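Local coordinates for protein peptide synthetase, module 7 (Actinoplanes teichomyceticus, PDB 4TX3) that recruits oxygenases such as OxyB to the non-ribosomal peptide synthetase as its condensation-type X-domain in teicoplanin biosynthesis, at residues T286-D291 and F304-F308; V283-T287 and V360-Q366; A44-R50 and E132-S138; L56-D62 and A161-R165. All blocks are in the same frame, centred on the assembly; numbering follows the deposited sequence.

Contact 1 of 4, residues T286-D291 and F304-F308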
loop_
_atom_site.group_PDB
_atom_site.type_symbol
_atom_site.label_atom_id
_atom_site.label_comp_id
_atom_site.label_asym_id
_atom_site.label_seq_id
_atom_site.Cartn_x
_atom_site.Cartn_y
_atom_site.Cartn_z
ATOM N N THR B 286 -5.632 21.821 -7.719
ATOM C CA THR B 286 -4.864 20.654 -7.338
ATOM C C THR B 286 -5.542 19.398 -7.881
ATOM O O THR B 286 -6.734 19.417 -8.189
ATOM C CB THR B 286 -4.709 20.548 -5.802
ATOM O OG1 THR B 286 -3.604 19.691 -5.488
ATOM C CG2 THR B 286 -5.978 20.000 -5.163
ATOM N N THR B 287 -4.778 18.315 -8.010
ATOM C CA THR B 287 -5.335 17.060 -8.474
ATOM C C THR B 287 -5.391 16.047 -7.329
ATOM O O THR B 287 -4.371 15.648 -6.783
ATOM C CB THR B 287 -4.538 16.497 -9.649
ATOM O OG1 THR B 287 -4.548 17.455 -10.708
ATOM C CG2 THR B 287 -5.165 15.204 -10.163
ATOM N N LEU B 288 -6.609 15.663 -6.962
ATOM C CA LEU B 288 -6.836 14.651 -5.948
ATOM C C LEU B 288 -6.817 13.263 -6.577
ATOM O O LEU B 288 -7.266 13.103 -7.716
ATOM C CB LEU B 288 -8.181 14.868 -5.265
ATOM C CG LEU B 288 -8.481 16.234 -4.677
ATOM C CD1 LEU B 288 -9.850 16.196 -4.027
ATOM C CD2 LEU B 288 -7.409 16.572 -3.676
ATOM N N PRO B 289 -6.333 12.250 -5.827
ATOM C CA PRO B 289 -6.461 10.869 -6.297
ATOM C C PRO B 289 -7.901 10.408 -6.125
ATOM O O PRO B 289 -8.683 11.134 -5.501
ATOM C CB PRO B 289 -5.542 10.098 -5.360
ATOM C CG PRO B 289 -5.745 10.814 -4.053
ATOM C CD PRO B 289 -5.841 12.295 -4.436
ATOM N N ARG B 290 -8.228 9.230 -6.654
ATOM C CA ARG B 290 -9.517 8.603 -6.429
ATOM C C ARG B 290 -9.889 8.609 -4.944
ATOM O O ARG B 290 -9.029 8.531 -4.074
ATOM C CB ARG B 290 -9.500 7.173 -6.967
ATOM C CG ARG B 290 -8.453 6.283 -6.330
ATOM C CD ARG B 290 -8.249 4.985 -7.125
ATOM N NE ARG B 290 -7.359 5.175 -8.270
ATOM C CZ ARG B 290 -7.075 4.237 -9.171
ATOM N NH1 ARG B 290 -7.609 3.022 -9.076
ATOM N NH2 ARG B 290 -6.264 4.519 -10.179
ATOM N N ASP B 291 -11.178 8.723 -4.671
ATOM C CA ASP B 291 -11.705 8.636 -3.322
ATOM C C ASP B 291 -11.340 7.291 -2.652
ATOM O O ASP B 291 -11.815 6.233 -3.050
ATOM C CB ASP B 291 -13.214 8.856 -3.393
ATOM C CG ASP B 291 -13.897 8.775 -2.046
ATOM O OD1 ASP B 291 -13.217 8.641 -1.005
ATOM O OD2 ASP B 291 -15.141 8.855 -2.041
ATOM N N PHE B 304 -9.160 8.291 -12.940
ATOM C CA PHE B 304 -9.856 8.574 -11.695
ATOM C C PHE B 304 -9.420 9.855 -10.998
ATOM O O PHE B 304 -10.131 10.342 -10.126
ATOM C CB PHE B 304 -9.673 7.417 -10.709
ATOM C CG PHE B 304 -10.368 6.166 -11.120
ATOM C CD1 PHE B 304 -11.764 6.105 -11.134
ATOM C CD2 PHE B 304 -9.634 5.039 -11.473
ATOM C CE1 PHE B 304 -12.410 4.954 -11.511
ATOM C CE2 PHE B 304 -10.279 3.867 -11.856
ATOM C CZ PHE B 304 -11.666 3.821 -11.873
ATOM N N ALA B 305 -8.250 10.385 -11.323
ATOM C CA ALA B 305 -7.772 11.522 -10.550
ATOM C C ALA B 305 -8.604 12.747 -10.924
ATOM O O ALA B 305 -8.943 12.930 -12.090
ATOM C CB ALA B 305 -6.262 11.760 -10.773
ATOM N N ARG B 306 -8.947 13.569 -9.936
ATOM C CA ARG B 306 -9.942 14.642 -10.126
ATOM C C ARG B 306 -9.423 16.027 -9.790
ATOM O O ARG B 306 -9.001 16.277 -8.648
ATOM C CB ARG B 306 -11.149 14.355 -9.258
ATOM C CG ARG B 306 -10.718 13.661 -8.014
ATOM C CD ARG B 306 -11.812 12.896 -7.369
ATOM N NE ARG B 306 -11.309 12.374 -6.122
ATOM C CZ ARG B 306 -11.987 12.422 -4.989
ATOM N NH1 ARG B 306 -13.194 12.984 -4.975
ATOM N NH2 ARG B 306 -11.445 11.938 -3.871
ATOM N N PRO B 307 -9.451 16.936 -10.780
ATOM C CA PRO B 307 -9.105 18.346 -10.563
ATOM C C PRO B 307 -10.025 18.963 -9.521
ATOM O O PRO B 307 -11.181 18.570 -9.393
ATOM C CB PRO B 307 -9.318 18.987 -11.935
ATOM C CG PRO B 307 -9.215 17.850 -12.904
ATOM C CD PRO B 307 -9.808 16.668 -12.180
ATOM N N PHE B 308 -9.486 19.916 -8.777
ATOM C CA PHE B 308 -10.127 20.470 -7.597
ATOM C C PHE B 308 -9.609 21.907 -7.414
ATOM O O PHE B 308 -8.498 22.125 -6.904
ATOM C CB PHE B 308 -9.824 19.594 -6.375
ATOM C CG PHE B 308 -10.298 20.176 -5.068
ATOM C CD1 PHE B 308 -11.628 20.549 -4.899
ATOM C CD2 PHE B 308 -9.413 20.349 -4.006
ATOM C CE1 PHE B 308 -12.078 21.090 -3.691
ATOM C CE2 PHE B 308 -9.843 20.891 -2.793
ATOM C CZ PHE B 308 -11.184 21.268 -2.637
HETATM O O HOH W 1 -9.033 11.849 -2.908
#
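Strands 286-288 and 306-308 run antiparallel, their short axes inclined at 139° and 4.6 Å apart at closest. Leu288 and Arg306 form a hydrogen-bonded pair (Leu288 N to Arg306 O 3.0 Å, Arg306 N to Leu288 O 2.8 Å), as do Thr286 and Phe308 (Thr286 N to Phe308 O 3.0 Å), where the return bond from Phe308 N to Thr286 O, 2.9 Å, is weak. Between them Pro307 faces Thr287 in a non-hydrogen-bonded pair, where proline's missing NH costs no bond. Leu288, Arg306 and Phe308 share one face: Leu288 CG meets Phe308 CB at 4.0 Å, and Leu288 CD1 lies over the Arg306 guanidinium. Arg306 is long enough to curl back past the strand end, where its NE donates to Pro289 O at 3.0 Å; a water bridges Arg306 NH2 and the same carbonyl. Arg290 CZ comes within 3.5 Å of Phe304 CD2, while its charge meets Asp147 and the carbonyls of Leu297 and Met300. The loop joining these base strands probably corresponds to the floor loop of condensation domains. The chemistry of the contact changes along it: backbone bonds align the strands, arginines tie down the loop ends where the ladder stops.

Contact 2 of 4, residues V283-T287 and V360-Q366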
loop_
_atom_site.group_PDB
_atom_site.type_symbol
_atom_site.label_atom_id
_atom_site.label_comp_id
_atom_site.label_asym_id
_atom_site.label_seq_id
_atom_site.Cartn_x
_atom_site.Cartn_y
_atom_site.Cartn_z
ATOM N N VAL B 283 -7.427 31.608 -8.140
ATOM C CA VAL B 283 -7.808 30.211 -8.069
ATOM C C VAL B 283 -6.567 29.345 -8.251
ATOM O O VAL B 283 -5.894 29.410 -9.265
ATOM C CB VAL B 283 -8.876 29.834 -9.120
ATOM C CG1 VAL B 283 -9.195 28.350 -9.027
ATOM C CG2 VAL B 283 -10.141 30.651 -8.923
ATOM N N ILE B 284 -6.252 28.561 -7.231
ATOM C CA ILE B 284 -5.188 27.578 -7.320
ATOM C C ILE B 284 -5.781 26.187 -7.290
ATOM O O ILE B 284 -6.502 25.834 -6.353
ATOM C CB ILE B 284 -4.203 27.713 -6.182
ATOM C CG1 ILE B 284 -3.538 29.093 -6.241
ATOM C CG2 ILE B 284 -3.186 26.580 -6.249
ATOM C CD1 ILE B 284 -2.540 29.342 -5.150
ATOM N N GLY B 285 -5.483 25.402 -8.317
ATOM C CA GLY B 285 -6.044 24.071 -8.433
ATOM C C GLY B 285 -5.074 22.989 -7.998
ATOM O O GLY B 285 -3.859 23.203 -7.912
ATOM N N THR B 286 -5.632 21.821 -7.719
ATOM C CA THR B 286 -4.864 20.654 -7.338
ATOM C C THR B 286 -5.542 19.398 -7.881
ATOM O O THR B 286 -6.734 19.417 -8.189
ATOM C CB THR B 286 -4.709 20.548 -5.802
ATOM O OG1 THR B 286 -3.604 19.691 -5.488
ATOM C CG2 THR B 286 -5.978 20.000 -5.163
ATOM N N THR B 287 -4.778 18.315 -8.010
ATOM C CA THR B 287 -5.335 17.060 -8.474
ATOM C C THR B 287 -5.391 16.047 -7.329
ATOM O O THR B 287 -4.371 15.648 -6.783
ATOM C CB THR B 287 -4.538 16.497 -9.649
ATOM O OG1 THR B 287 -4.548 17.455 -10.708
ATOM C CG2 THR B 287 -5.165 15.204 -10.163
ATOM N N VAL B 360 -10.763 27.670 -15.621
ATOM C CA VAL B 360 -10.857 27.881 -14.170
ATOM C C VAL B 360 -9.514 28.175 -13.494
ATOM O O VAL B 360 -9.398 29.171 -12.789
ATOM C CB VAL B 360 -11.491 26.676 -13.440
ATOM C CG1 VAL B 360 -11.734 27.018 -11.961
ATOM C CG2 VAL B 360 -12.774 26.255 -14.109
ATOM N N TYR B 361 -8.512 27.311 -13.665
ATOM C CA TYR B 361 -7.193 27.619 -13.113
ATOM C C TYR B 361 -6.050 27.251 -14.041
ATOM O O TYR B 361 -6.152 26.331 -14.848
ATOM C CB TYR B 361 -6.987 26.945 -11.745
ATOM C CG TYR B 361 -6.913 25.437 -11.760
ATOM C CD1 TYR B 361 -8.068 24.662 -11.701
ATOM C CD2 TYR B 361 -5.679 24.782 -11.805
ATOM C CE1 TYR B 361 -7.996 23.279 -11.703
ATOM C CE2 TYR B 361 -5.594 23.402 -11.810
ATOM C CZ TYR B 361 -6.757 22.654 -11.756
ATOM O OH TYR B 361 -6.674 21.275 -11.754
ATOM N N GLN B 362 -4.955 27.992 -13.906
ATOM C CA GLN B 362 -3.792 27.842 -14.760
ATOM C C GLN B 362 -2.543 27.538 -13.916
ATOM O O GLN B 362 -1.464 27.235 -14.453
ATOM C CB GLN B 362 -3.595 29.106 -15.608
ATOM C CG GLN B 362 -4.750 29.425 -16.558
ATOM C CD GLN B 362 -5.951 30.036 -15.851
ATOM O OE1 GLN B 362 -5.802 30.929 -15.024
ATOM N NE2 GLN B 362 -7.146 29.546 -16.167
ATOM N N VAL B 363 -2.700 27.625 -12.594
ATOM C CA VAL B 363 -1.639 27.290 -11.652
ATOM C C VAL B 363 -2.056 26.110 -10.783
ATOM O O VAL B 363 -3.113 26.152 -10.147
ATOM C CB VAL B 363 -1.286 28.478 -10.742
ATOM C CG1 VAL B 363 -0.093 28.124 -9.830
ATOM C CG2 VAL B 363 -0.992 29.707 -11.584
ATOM N N GLY B 364 -1.233 25.059 -10.758
ATOM C CA GLY B 364 -1.544 23.874 -9.981
ATOM C C GLY B 364 -0.552 23.627 -8.861
ATOM O O GLY B 364 0.632 23.982 -8.975
ATOM N N LEU B 365 -1.025 23.018 -7.774
ATOM C CA LEU B 365 -0.148 22.678 -6.660
ATOM C C LEU B 365 -0.385 21.265 -6.140
ATOM O O LEU B 365 -1.504 20.869 -5.842
ATOM C CB LEU B 365 -0.310 23.677 -5.519
ATOM C CG LEU B 365 0.444 23.361 -4.225
ATOM C CD1 LEU B 365 1.925 23.248 -4.473
ATOM C CD2 LEU B 365 0.171 24.431 -3.205
ATOM N N GLN B 366 0.702 20.514 -6.040
ATOM C CA GLN B 366 0.685 19.150 -5.536
ATOM C C GLN B 366 1.687 19.039 -4.380
ATOM O O GLN B 366 2.865 19.308 -4.555
ATOM C CB GLN B 366 1.046 18.179 -6.665
ATOM C CG GLN B 366 0.181 16.952 -6.763
ATOM C CD GLN B 366 -1.244 17.257 -7.189
ATOM O OE1 GLN B 366 -1.524 18.221 -7.925
ATOM N NE2 GLN B 366 -2.161 16.434 -6.715
HETATM O O HOH W 2 -4.582 29.577 -11.663
HETATM O O HOH W 3 -4.235 20.496 -11.065
#
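At the centre Gly285 lies flat on Tyr361: its CA is 3.4 Å from the centroid of the Tyr361 ring and only 11° off the ring normal, a CH-pi contact. An ideal CB on Gly285 would sit 2.2 Å from Tyr361 CE2, so glycine is what lets the tyrosine come so close. Branched aliphatic residues fill in around it. Val283 CG1 packs 3.8 Å from Tyr361 CB and 4.1 Å from Val360 CG1, and Ile284 CG2 lies 4.2 Å from Leu365 CB, beneath helix 261-278. The backbones run in the same general direction but cross at 46°, so they meet in a single bridge at Gly285 and Gly364: Gly285 N donates to Val363 O at 3.1 Å, and Gly285 O accepts from Leu365 N at 2.8 Å. By this bridge the two-stranded hairpin of 281-288 and 306-313 meets strand 363-369, an outer strand of the four-stranded sheet in the C-terminal half of the condensation fold. Further along, side chains take over. Thr286 OG1 makes a very short bond to Leu365 O, 2.4 Å. The Gln366 amide imitates a strand neighbour for Thr287, with OE1 accepting from Thr287 N at 3.3 Å and NE2 donating to Thr287 O at a very short 2.3 Å. One water bridges Thr287 OG1 and Tyr361 OH, another Val283 O and Gln362 N.

Contact 3 of 4, residues A44-R50 and E132-S138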
loop_
_atom_site.group_PDB
_atom_site.type_symbol
_atom_site.label_atom_id
_atom_site.label_comp_id
_atom_site.label_asym_id
_atom_site.label_seq_id
_atom_site.Cartn_x
_atom_site.Cartn_y
_atom_site.Cartn_z
ATOM N N ALA B 44 9.117 3.668 -18.252
ATOM C CA ALA B 44 10.027 2.675 -18.799
ATOM C C ALA B 44 10.754 1.903 -17.677
ATOM O O ALA B 44 11.263 2.499 -16.741
ATOM C CB ALA B 44 11.025 3.347 -19.733
ATOM N N LEU B 45 10.796 0.579 -17.773
ATOM C CA LEU B 45 11.550 -0.237 -16.823
ATOM C C LEU B 45 12.767 -0.868 -17.455
ATOM O O LEU B 45 12.665 -1.464 -18.531
ATOM C CB LEU B 45 10.695 -1.355 -16.252
ATOM C CG LEU B 45 9.430 -0.910 -15.560
ATOM C CD1 LEU B 45 8.797 -2.124 -14.932
ATOM C CD2 LEU B 45 9.743 0.163 -14.527
ATOM N N ARG B 46 13.910 -0.756 -16.782
ATOM C CA ARG B 46 15.096 -1.510 -17.176
ATOM C C ARG B 46 14.995 -2.899 -16.575
ATOM O O ARG B 46 14.616 -3.057 -15.412
ATOM C CB ARG B 46 16.380 -0.815 -16.726
ATOM C CG ARG B 46 17.646 -1.525 -17.198
ATOM C CD ARG B 46 18.886 -0.691 -16.968
ATOM N NE ARG B 46 18.938 0.462 -17.856
ATOM C CZ ARG B 46 19.599 0.484 -19.009
ATOM N NH1 ARG B 46 20.271 -0.589 -19.408
ATOM N NH2 ARG B 46 19.595 1.582 -19.759
ATOM N N LEU B 47 15.313 -3.908 -17.373
ATOM C CA LEU B 47 15.178 -5.292 -16.939
ATOM C C LEU B 47 16.497 -6.043 -17.181
ATOM O O LEU B 47 16.925 -6.214 -18.331
ATOM C CB LEU B 47 14.009 -5.965 -17.681
ATOM C CG LEU B 47 12.659 -5.219 -17.793
ATOM C CD1 LEU B 47 11.712 -5.902 -18.790
ATOM C CD2 LEU B 47 11.976 -5.068 -16.439
ATOM N N ARG B 48 17.144 -6.473 -16.098
ATOM C CA ARG B 48 18.440 -7.158 -16.181
ATOM C C ARG B 48 18.323 -8.611 -15.749
ATOM O O ARG B 48 17.953 -8.900 -14.604
ATOM C CB ARG B 48 19.480 -6.448 -15.321
ATOM C CG ARG B 48 19.606 -4.963 -15.612
ATOM C CD ARG B 48 20.424 -4.251 -14.544
ATOM N NE ARG B 48 19.706 -4.108 -13.275
ATOM C CZ ARG B 48 20.293 -3.903 -12.095
ATOM N NH1 ARG B 48 21.622 -3.827 -12.014
ATOM N NH2 ARG B 48 19.552 -3.782 -10.993
ATOM N N GLY B 49 18.635 -9.526 -16.658
ATOM C CA GLY B 49 18.459 -10.938 -16.382
ATOM C C GLY B 49 17.854 -11.659 -17.569
ATOM O O GLY B 49 17.709 -11.081 -18.645
ATOM N N ARG B 50 17.501 -12.923 -17.387
ATOM C CA ARG B 50 16.919 -13.668 -18.489
ATOM C C ARG B 50 15.416 -13.421 -18.585
ATOM O O ARG B 50 14.619 -13.896 -17.777
ATOM C CB ARG B 50 17.238 -15.153 -18.368
ATOM C CG ARG B 50 18.627 -15.426 -18.900
ATOM C CD ARG B 50 18.927 -16.890 -19.003
ATOM N NE ARG B 50 18.282 -17.510 -20.157
ATOM C CZ ARG B 50 18.758 -17.464 -21.399
ATOM N NH1 ARG B 50 19.884 -16.802 -21.659
ATOM N NH2 ARG B 50 18.106 -18.082 -22.379
ATOM N N GLU B 132 21.952 -9.511 -24.352
ATOM C CA GLU B 132 21.210 -10.753 -24.140
ATOM C C GLU B 132 20.481 -10.771 -22.794
ATOM O O GLU B 132 19.440 -11.408 -22.672
ATOM C CB GLU B 132 22.134 -11.973 -24.251
ATOM C CG GLU B 132 21.400 -13.316 -24.211
ATOM C CD GLU B 132 22.321 -14.517 -24.427
ATOM O OE1 GLU B 132 23.556 -14.360 -24.252
ATOM O OE2 GLU B 132 21.809 -15.614 -24.773
ATOM N N LYS B 133 21.000 -10.061 -21.799
ATOM C CA LYS B 133 20.336 -10.031 -20.491
ATOM C C LYS B 133 19.981 -8.611 -20.032
ATOM O O LYS B 133 19.806 -8.358 -18.842
ATOM C CB LYS B 133 21.211 -10.726 -19.433
ATOM C CG LYS B 133 21.368 -12.216 -19.679
ATOM C CD LYS B 133 22.054 -12.944 -18.531
ATOM C CE LYS B 133 22.253 -14.426 -18.864
ATOM N NZ LYS B 133 22.818 -15.199 -17.723
ATOM N N GLU B 134 19.871 -7.688 -20.978
ATOM C CA GLU B 134 19.534 -6.304 -20.657
ATOM C C GLU B 134 18.467 -5.785 -21.612
ATOM O O GLU B 134 18.709 -5.639 -22.811
ATOM C CB GLU B 134 20.771 -5.411 -20.730
ATOM C CG GLU B 134 20.574 -4.035 -20.129
ATOM C CD GLU B 134 21.405 -3.825 -18.873
ATOM O OE1 GLU B 134 22.401 -4.562 -18.691
ATOM O OE2 GLU B 134 21.069 -2.929 -18.064
ATOM N N HIS B 135 17.281 -5.518 -21.084
ATOM C CA HIS B 135 16.204 -4.955 -21.892
ATOM C C HIS B 135 15.597 -3.740 -21.215
ATOM O O HIS B 135 15.727 -3.550 -19.998
ATOM C CB HIS B 135 15.099 -5.985 -22.153
ATOM C CG HIS B 135 15.546 -7.187 -22.922
ATOM N ND1 HIS B 135 16.297 -8.198 -22.357
ATOM C CD2 HIS B 135 15.327 -7.550 -24.210
ATOM C CE1 HIS B 135 16.529 -9.130 -23.267
ATOM N NE2 HIS B 135 15.947 -8.763 -24.399
ATOM N N VAL B 136 14.927 -2.918 -22.013
ATOM C CA VAL B 136 14.094 -1.862 -21.469
ATOM C C VAL B 136 12.668 -1.984 -22.009
ATOM O O VAL B 136 12.436 -2.035 -23.223
ATOM C CB VAL B 136 14.679 -0.497 -21.776
ATOM C CG1 VAL B 136 13.638 0.578 -21.591
ATOM C CG2 VAL B 136 15.878 -0.245 -20.875
ATOM N N LEU B 137 11.711 -2.076 -21.095
ATOM C CA LEU B 137 10.304 -2.077 -21.477
ATOM C C LEU B 137 9.732 -0.661 -21.379
ATOM O O LEU B 137 9.846 -0.000 -20.354
ATOM C CB LEU B 137 9.496 -3.045 -20.605
ATOM C CG LEU B 137 8.015 -3.040 -20.980
ATOM C CD1 LEU B 137 7.840 -3.475 -22.440
ATOM C CD2 LEU B 137 7.190 -3.896 -20.033
ATOM N N SER B 138 9.136 -0.199 -22.465
ATOM C CA SER B 138 8.536 1.125 -22.513
ATOM C C SER B 138 7.005 1.021 -22.632
ATOM O O SER B 138 6.484 0.386 -23.565
ATOM C CB SER B 138 9.122 1.912 -23.684
ATOM O OG SER B 138 8.411 3.103 -23.912
HETATM O O HOH W 4 16.395 -8.658 -19.728
HETATM O O HOH W 5 17.257 -11.997 -21.605
#
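The salt bridge from Arg46 NH1 to Glu134 OE2, 2.8 Å, is the strongest side-chain link; Glu100 and Glu388 also pair with Arg46, whose planar guanidinium, with several N-H donors at the end of a flexible chain, can serve three acids. A longer ion pair, Arg50 NH1 to Glu132 OE2 at 3.8 Å, lies at the exposed end. The antiparallel ladder carries Leu45 N to Leu137 O (2.8 Å), Leu47 N to His135 O (2.7 Å), their return bonds, and Gly49 N to Lys133 O (2.7 Å). Gly49 adopts backbone angles (137/-172) that would jam a CB against the preceding carbonyl. There a water links Leu47 O, Gly49 O and His135 ND1. Apolar residues suit the buried stretch: Leu47 CD1 packs on Leu137 CB at 4.0 Å on one face, and Ala44 CB on Val136 CG1 at 4.2 Å on the other. The pair is central to the N-terminal sheet, flanked by strands 123-129 and 383-388, with helix 103-112 packed over the Ala44 and Val136 face.

Contact 4 of 4, residues L56-D62 and A161-R165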
loop_
_atom_site.group_PDB
_atom_site.type_symbol
_atom_site.label_atom_id
_atom_site.label_comp_id
_atom_site.label_asym_id
_atom_site.label_seq_id
_atom_site.Cartn_x
_atom_site.Cartn_y
_atom_site.Cartn_z
ATOM N N LEU B 56 6.370 -12.184 -21.288
ATOM C CA LEU B 56 6.102 -10.774 -21.113
ATOM C C LEU B 56 4.969 -10.351 -22.061
ATOM O O LEU B 56 4.033 -9.666 -21.666
ATOM C CB LEU B 56 7.375 -9.969 -21.360
ATOM C CG LEU B 56 7.314 -8.461 -21.134
ATOM C CD1 LEU B 56 6.727 -8.176 -19.765
ATOM C CD2 LEU B 56 8.704 -7.834 -21.291
ATOM N N GLU B 57 5.039 -10.812 -23.301
ATOM C CA GLU B 57 4.045 -10.473 -24.299
ATOM C C GLU B 57 2.650 -10.979 -23.898
ATOM O O GLU B 57 1.640 -10.287 -24.089
ATOM C CB GLU B 57 4.455 -11.045 -25.664
ATOM C CG GLU B 57 3.524 -10.666 -26.805
ATOM C CD GLU B 57 3.858 -11.389 -28.107
ATOM O OE1 GLU B 57 3.494 -12.580 -28.237
ATOM O OE2 GLU B 57 4.478 -10.762 -29.002
ATOM N N ALA B 58 2.593 -12.183 -23.344
ATOM C CA ALA B 58 1.313 -12.746 -22.922
ATOM C C ALA B 58 0.797 -11.989 -21.703
ATOM O O ALA B 58 -0.407 -11.828 -21.523
ATOM C CB ALA B 58 1.453 -14.236 -22.610
ATOM N N ALA B 59 1.730 -11.517 -20.882
ATOM C CA ALA B 59 1.402 -10.852 -19.642
ATOM C C ALA B 59 0.760 -9.490 -19.917
ATOM O O ALA B 59 -0.288 -9.174 -19.347
ATOM C CB ALA B 59 2.633 -10.706 -18.785
ATOM N N LEU B 60 1.388 -8.705 -20.791
ATOM C CA LEU B 60 0.850 -7.413 -21.227
ATOM C C LEU B 60 -0.586 -7.568 -21.729
ATOM O O LEU B 60 -1.483 -6.821 -21.347
ATOM C CB LEU B 60 1.736 -6.821 -22.321
ATOM C CG LEU B 60 3.090 -6.329 -21.804
ATOM C CD1 LEU B 60 4.117 -6.159 -22.944
ATOM C CD2 LEU B 60 2.890 -5.025 -21.049
ATOM N N ARG B 61 -0.786 -8.572 -22.571
ATOM C CA ARG B 61 -2.105 -8.982 -23.027
ATOM C C ARG B 61 -3.061 -9.310 -21.858
ATOM O O ARG B 61 -4.249 -8.961 -21.905
ATOM C CB ARG B 61 -1.951 -10.189 -23.952
ATOM C CG ARG B 61 -3.034 -10.380 -24.961
ATOM C CD ARG B 61 -2.722 -11.595 -25.836
ATOM N NE ARG B 61 -1.573 -11.370 -26.716
ATOM C CZ ARG B 61 -0.539 -12.200 -26.835
ATOM N NH1 ARG B 61 -0.482 -13.322 -26.116
ATOM N NH2 ARG B 61 0.450 -11.902 -27.670
ATOM N N ASP B 62 -2.545 -9.974 -20.815
ATOM C CA ASP B 62 -3.355 -10.349 -19.650
ATOM C C ASP B 62 -3.756 -9.156 -18.802
ATOM O O ASP B 62 -4.808 -9.171 -18.162
ATOM C CB ASP B 62 -2.617 -11.347 -18.761
ATOM C CG ASP B 62 -2.474 -12.714 -19.406
ATOM O OD1 ASP B 62 -3.266 -13.050 -20.318
ATOM O OD2 ASP B 62 -1.544 -13.451 -19.005
ATOM N N ALA B 161 0.976 -11.332 -13.772
ATOM C CA ALA B 161 0.747 -12.105 -14.983
ATOM C C ALA B 161 2.059 -12.653 -15.572
ATOM O O ALA B 161 2.076 -13.773 -16.095
ATOM C CB ALA B 161 0.014 -11.275 -16.002
ATOM N N TYR B 162 3.153 -11.890 -15.475
ATOM C CA TYR B 162 4.450 -12.383 -15.962
ATOM C C TYR B 162 4.906 -13.604 -15.163
ATOM O O TYR B 162 5.407 -14.568 -15.736
ATOM C CB TYR B 162 5.523 -11.296 -15.905
ATOM C CG TYR B 162 6.894 -11.752 -16.396
ATOM C CD1 TYR B 162 7.123 -12.007 -17.743
ATOM C CD2 TYR B 162 7.961 -11.918 -15.510
ATOM C CE1 TYR B 162 8.367 -12.422 -18.198
ATOM C CE2 TYR B 162 9.218 -12.323 -15.958
ATOM C CZ TYR B 162 9.417 -12.572 -17.307
ATOM O OH TYR B 162 10.659 -12.976 -17.772
ATOM N N GLY B 163 4.725 -13.549 -13.846
ATOM C CA GLY B 163 5.011 -14.669 -12.977
ATOM C C GLY B 163 4.393 -15.955 -13.486
ATOM O O GLY B 163 5.099 -16.944 -13.706
ATOM N N ALA B 164 3.080 -15.936 -13.697
ATOM C CA ALA B 164 2.340 -17.119 -14.151
ATOM C C ALA B 164 2.730 -17.565 -15.558
ATOM O O ALA B 164 3.022 -18.744 -15.779
ATOM C CB ALA B 164 0.833 -16.857 -14.092
ATOM N N ARG B 165 2.705 -16.629 -16.508
ATOM C CA ARG B 165 3.020 -16.930 -17.904
ATOM C C ARG B 165 4.453 -17.451 -18.053
ATOM O O ARG B 165 4.720 -18.354 -18.852
ATOM C CB ARG B 165 2.817 -15.697 -18.780
ATOM C CG ARG B 165 1.376 -15.312 -18.981
ATOM C CD ARG B 165 0.601 -16.396 -19.730
ATOM N NE ARG B 165 -0.730 -15.924 -20.075
ATOM C CZ ARG B 165 -1.693 -16.668 -20.612
ATOM N NH1 ARG B 165 -1.493 -17.954 -20.881
ATOM N NH2 ARG B 165 -2.870 -16.115 -20.874
#
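Ala161 opens the contact where the two segments come nearest: its CA is 4.9 Å from Ala59 CA, and its CB lies 3.9 Å from Ala59 CB and 3.8 Å from Asp62 CB. Two alanines facing each other keep the short segment axes only 8.2 Å apart, a spacing that bulky side chains would not permit; the segments cross at 133°. Tyr162 follows, with its CB 4.1 Å from Ala59 CB. Its ring extends along the first helix so that Tyr162 CE1 is 4.1 Å from Leu56 CB, and the ring edge approaches the backbone, Tyr162 CD1 to Leu56 N being 3.6 Å. The aromatic body is therefore buried, while its hydroxyl bonds to Asp52 N. Ala164, turned aside from helix 53-66, packs on Asp167 of the OxyB chain. Arg165, one turn after Ala161, comes back to the first helix and closes the contact with a bidentate salt bridge: Arg165 NE donates to Asp62 OD2 at 2.8 Å and NH2 to Asp62 OD1 at 3.1 Å. Its aliphatic part rests on Ala58, Arg165 CD to Ala58 CB being 3.7 Å, which suits a long residue at a partly exposed margin. On the inner side of helix 53-66, Leu60 meets Trp123 and Cys125 of strand 123-129, so this helix packs on the N-terminal sheet, while helix 148-166 touches OxyB through Ala164.

In the fold
Contacts 1 and 2 share Thr286 and Thr287 of strand 281-288, which pairs with strand 306-313 on one side and meets strand 363-369 on the other; they touch where Pro307 CB lies 3.5 Å from Tyr361 OH. Contact 2 is the buried one, built on glycine, tyrosine and aliphatic groups, whereas contact 1 is a surface contact richer in arginine. Contacts 3 and 4, both partly buried, belong to the N-terminal half, with centres 15 Å apart. Each strand of contact 3 leads into a helix of contact 4, and both use arginine-carboxylate pairs. Their centres lie 30 to 38 Å from those of contacts 1 and 2.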